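Local coordinates for D-hydantoinase (Ralstonia pickettii, PDB 1NFG), which is a dinuclear zinc enzyme that probably catalyses the stereospecific hydrolysis of the cyclic amide bond in D-hydantoin derivatives, at residues Y48-V56 against L358-P369. Numbering follows the deposited sequence.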
loop_
_atom_site.group_PDB
_atom_site.type_symbol
_atom_site.label_atom_id
_atom_site.label_comp_id
_atom_site.label_asym_id
_atom_site.label_seq_id
_atom_site.Cartn_x
_atom_site.Cartn_y
_atom_site.Cartn_z
ATOM N N TYR A 48 -21.175 26.263 -26.121
ATOM C CA TYR A 48 -20.158 25.272 -26.424
ATOM C C TYR A 48 -20.752 24.252 -27.390
ATOM O O TYR A 48 -21.946 23.949 -27.337
ATOM C CB TYR A 48 -19.709 24.541 -25.152
ATOM C CG TYR A 48 -18.913 25.365 -24.157
ATOM C CD1 TYR A 48 -17.775 26.072 -24.550
ATOM C CD2 TYR A 48 -19.261 25.385 -22.807
ATOM C CE1 TYR A 48 -17.003 26.771 -23.624
ATOM C CE2 TYR A 48 -18.496 26.081 -21.871
ATOM C CZ TYR A 48 -17.368 26.769 -22.287
ATOM O OH TYR A 48 -16.601 27.443 -21.361
ATOM N N VAL A 49 -19.916 23.731 -28.275
ATOM C CA VAL A 49 -20.342 22.718 -29.226
ATOM C C VAL A 49 -19.610 21.453 -28.798
ATOM O O VAL A 49 -18.471 21.221 -29.214
ATOM C CB VAL A 49 -19.922 23.088 -30.668
ATOM C CG1 VAL A 49 -20.363 22.005 -31.639
ATOM C CG2 VAL A 49 -20.514 24.436 -31.051
ATOM N N PHE A 50 -20.263 20.651 -27.956
ATOM C CA PHE A 50 -19.686 19.405 -27.437
ATOM C C PHE A 50 -20.084 18.176 -28.241
ATOM O O PHE A 50 -21.112 18.173 -28.924
ATOM C CB PHE A 50 -20.179 19.116 -26.014
ATOM C CG PHE A 50 -19.690 20.066 -24.965
ATOM C CD1 PHE A 50 -18.340 20.389 -24.858
ATOM C CD2 PHE A 50 -20.574 20.550 -24.005
ATOM C CE1 PHE A 50 -17.877 21.181 -23.796
ATOM C CE2 PHE A 50 -20.125 21.339 -22.941
ATOM C CZ PHE A 50 -18.773 21.656 -22.835
ATOM N N PRO A 51 -19.268 17.111 -28.176
ATOM C CA PRO A 51 -19.614 15.885 -28.900
ATOM C C PRO A 51 -20.823 15.344 -28.121
ATOM O O PRO A 51 -20.984 15.662 -26.940
ATOM C CB PRO A 51 -18.380 15.008 -28.699
ATOM C CG PRO A 51 -17.275 15.991 -28.632
ATOM C CD PRO A 51 -17.856 17.084 -27.753
ATOM N N GLY A 52 -21.677 14.549 -28.752
ATOM C CA GLY A 52 -22.831 14.031 -28.030
ATOM C C GLY A 52 -22.461 13.077 -26.901
ATOM O O GLY A 52 -21.540 12.267 -27.035
ATOM N N GLY A 53 -23.180 13.171 -25.785
ATOM C CA GLY A 53 -22.906 12.299 -24.657
ATOM C C GLY A 53 -23.030 10.822 -25.004
ATOM O O GLY A 53 -23.823 10.437 -25.861
ATOM N N ILE A 54 -22.241 9.989 -24.337
ATOM C CA ILE A 54 -22.269 8.552 -24.577
ATOM C C ILE A 54 -22.334 7.804 -23.251
ATOM O O ILE A 54 -21.343 7.725 -22.531
ATOM C CB ILE A 54 -21.022 8.104 -25.348
ATOM C CG1 ILE A 54 -21.013 8.768 -26.731
ATOM C CG2 ILE A 54 -21.003 6.590 -25.466
ATOM C CD1 ILE A 54 -19.804 8.427 -27.566
ATOM N N ASP A 55 -23.505 7.253 -22.940
ATOM C CA ASP A 55 -23.711 6.539 -21.684
ATOM C C ASP A 55 -23.612 5.022 -21.861
ATOM O O ASP A 55 -24.568 4.377 -22.286
ATOM C CB ASP A 55 -25.079 6.907 -21.116
ATOM C CG ASP A 55 -25.232 6.495 -19.683
ATOM O OD1 ASP A 55 -24.498 5.577 -19.251
ATOM O OD2 ASP A 55 -26.091 7.082 -18.993
ATOM N N VAL A 56 -22.461 4.453 -21.518
ATOM C CA VAL A 56 -22.254 3.020 -21.675
ATOM C C VAL A 56 -22.782 2.147 -20.537
ATOM O O VAL A 56 -22.409 0.980 -20.427
ATOM C CB VAL A 56 -20.751 2.701 -21.894
ATOM C CG1 VAL A 56 -20.227 3.513 -23.070
ATOM C CG2 VAL A 56 -19.947 2.992 -20.626
ATOM N N LEU A 358 -12.672 21.459 -18.254
ATOM C CA LEU A 358 -13.689 21.528 -19.302
ATOM C C LEU A 358 -13.419 20.457 -20.346
ATOM O O LEU A 358 -14.326 19.804 -20.862
ATOM C CB LEU A 358 -13.652 22.894 -19.980
ATOM C CG LEU A 358 -14.622 23.097 -21.145
ATOM C CD1 LEU A 358 -16.052 23.196 -20.623
ATOM C CD2 LEU A 358 -14.246 24.365 -21.889
ATOM N N THR A 359 -12.143 20.286 -20.641
ATOM C CA THR A 359 -11.705 19.327 -21.624
ATOM C C THR A 359 -11.864 17.880 -21.138
ATOM O O THR A 359 -12.135 16.981 -21.938
ATOM C CB THR A 359 -10.243 19.655 -22.020
ATOM O OG1 THR A 359 -10.197 19.936 -23.422
ATOM C CG2 THR A 359 -9.290 18.517 -21.676
ATOM N N GLN A 360 -11.698 17.655 -19.835
ATOM C CA GLN A 360 -11.852 16.314 -19.272
ATOM C C GLN A 360 -13.330 15.929 -19.260
ATOM O O GLN A 360 -13.676 14.758 -19.389
ATOM C CB GLN A 360 -11.298 16.252 -17.847
ATOM C CG GLN A 360 -9.786 16.332 -17.768
ATOM C CD GLN A 360 -9.270 16.322 -16.339
ATOM O OE1 GLN A 360 -9.726 17.099 -15.493
ATOM N NE2 GLN A 360 -8.304 15.447 -16.066
ATOM N N PHE A 361 -14.197 16.924 -19.096
ATOM C CA PHE A 361 -15.631 16.692 -19.098
ATOM C C PHE A 361 -16.000 15.893 -20.350
ATOM O O PHE A 361 -16.659 14.857 -20.267
ATOM C CB PHE A 361 -16.371 18.022 -19.108
ATOM C CG PHE A 361 -17.844 17.893 -19.379
ATOM C CD1 PHE A 361 -18.706 17.392 -18.408
ATOM C CD2 PHE A 361 -18.373 18.284 -20.605
ATOM C CE1 PHE A 361 -20.076 17.287 -18.654
ATOM C CE2 PHE A 361 -19.734 18.183 -20.861
ATOM C CZ PHE A 361 -20.590 17.684 -19.882
ATOM N N VAL A 362 -15.563 16.381 -21.508
ATOM C CA VAL A 362 -15.840 15.717 -22.773
ATOM C C VAL A 362 -15.196 14.336 -22.826
ATOM O O VAL A 362 -15.810 13.373 -23.286
ATOM C CB VAL A 362 -15.340 16.568 -23.969
ATOM C CG1 VAL A 362 -15.571 15.822 -25.294
ATOM C CG2 VAL A 362 -16.061 17.917 -23.975
ATOM N N GLU A 363 -13.957 14.234 -22.361
ATOM C CA GLU A 363 -13.264 12.951 -22.357
ATOM C C GLU A 363 -14.084 11.893 -21.622
ATOM O O GLU A 363 -14.347 10.814 -22.145
ATOM C CB GLU A 363 -11.894 13.082 -21.676
ATOM C CG GLU A 363 -11.248 11.735 -21.327
ATOM C CD GLU A 363 -10.018 11.859 -20.432
ATOM O OE1 GLU A 363 -9.948 12.800 -19.610
ATOM O OE2 GLU A 363 -9.122 10.998 -20.536
ATOM N N LEU A 364 -14.490 12.224 -20.406
ATOM C CA LEU A 364 -15.244 11.313 -19.555
ATOM C C LEU A 364 -16.673 11.070 -19.994
ATOM O O LEU A 364 -17.161 9.943 -19.981
ATOM C CB LEU A 364 -15.270 11.853 -18.126
ATOM C CG LEU A 364 -13.927 11.990 -17.421
ATOM C CD1 LEU A 364 -14.106 12.761 -16.126
ATOM C CD2 LEU A 364 -13.357 10.605 -17.171
ATOM N N VAL A 365 -17.341 12.148 -20.365
ATOM C CA VAL A 365 -18.734 12.104 -20.770
ATOM C C VAL A 365 -18.997 11.502 -22.156
ATOM O O VAL A 365 -20.111 11.047 -22.436
ATOM C CB VAL A 365 -19.318 13.539 -20.652
ATOM C CG1 VAL A 365 -20.238 13.854 -21.790
ATOM C CG2 VAL A 365 -20.022 13.685 -19.329
ATOM N N ALA A 366 -17.979 11.463 -23.015
ATOM C CA ALA A 366 -18.193 10.931 -24.352
ATOM C C ALA A 366 -17.014 10.302 -25.098
ATOM O O ALA A 366 -17.116 9.173 -25.578
ATOM C CB ALA A 366 -18.808 12.015 -25.219
ATOM N N THR A 367 -15.898 11.014 -25.202
ATOM C CA THR A 367 -14.765 10.498 -25.965
ATOM C C THR A 367 -14.079 9.243 -25.447
ATOM O O THR A 367 -13.798 8.327 -26.222
ATOM C CB THR A 367 -13.693 11.587 -26.171
ATOM O OG1 THR A 367 -14.311 12.767 -26.694
ATOM C CG2 THR A 367 -12.640 11.118 -27.161
ATOM N N ARG A 368 -13.801 9.180 -24.152
ATOM C CA ARG A 368 -13.124 8.003 -23.623
ATOM C C ARG A 368 -13.987 6.733 -23.702
ATOM O O ARG A 368 -13.486 5.673 -24.078
ATOM C CB ARG A 368 -12.649 8.264 -22.189
ATOM C CG ARG A 368 -11.498 7.371 -21.753
ATOM C CD ARG A 368 -10.890 7.836 -20.440
ATOM N NE ARG A 368 -9.842 6.924 -19.985
ATOM C CZ ARG A 368 -9.117 7.094 -18.881
ATOM N NH1 ARG A 368 -9.311 8.150 -18.105
ATOM N NH2 ARG A 368 -8.203 6.193 -18.539
ATOM N N PRO A 369 -15.291 6.822 -23.363
ATOM C CA PRO A 369 -16.202 5.666 -23.411
ATOM C C PRO A 369 -16.253 5.103 -24.828
ATOM O O PRO A 369 -16.150 3.886 -25.046
ATOM C CB PRO A 369 -17.547 6.261 -23.016
ATOM C CG PRO A 369 -17.177 7.419 -22.151
ATOM C CD PRO A 369 -15.989 8.015 -22.858
#
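The F50 ring carries F361 on one face, with CE2 of F361 3.8 Å from CE2 of F50 and displaced toward the rim. Its opposite face is covered by CB of Y48, and L358 CD1 sits in plane at the edge, 3.8 Å from F50 CZ. The two phenyl planes meet obliquely at 54°, and V365 CB lies over the centre of the F361 ring. L358 forks between two aromatics: CD1 also touches the Y48 ring, and CD2 meets its phenol end, 3.9 Å from Y48 OH. V362 is forked too. With CG1 anti to the backbone N (chi1 177°), that methyl meets P51 CD at 3.6 Å, and CG2 turns to F50 CD1.

Farther along, one backbone hydrogen bond joins the apolar packing. I54 N donates a nearly straight bond (3.0 Å, 172°) in the carbonyl plane of V365 O. P369, four residues on, has no N-H to give this oxygen, and I54 N takes that place. A366 CB lies beside G52 O, while P369 CB packs 4.2 Å from I54 CG2 and 3.8 Å from V56 CG1.

The broken strand passes over helix 358-372, its second half crossing steeply, from the small beta domain into the catalytic barrel. Just beyond V56 come the zinc ligands H57 and H59, the His-X-His motif on the first barrel strand characteristic of amidohydrolase-superfamily TIM barrels.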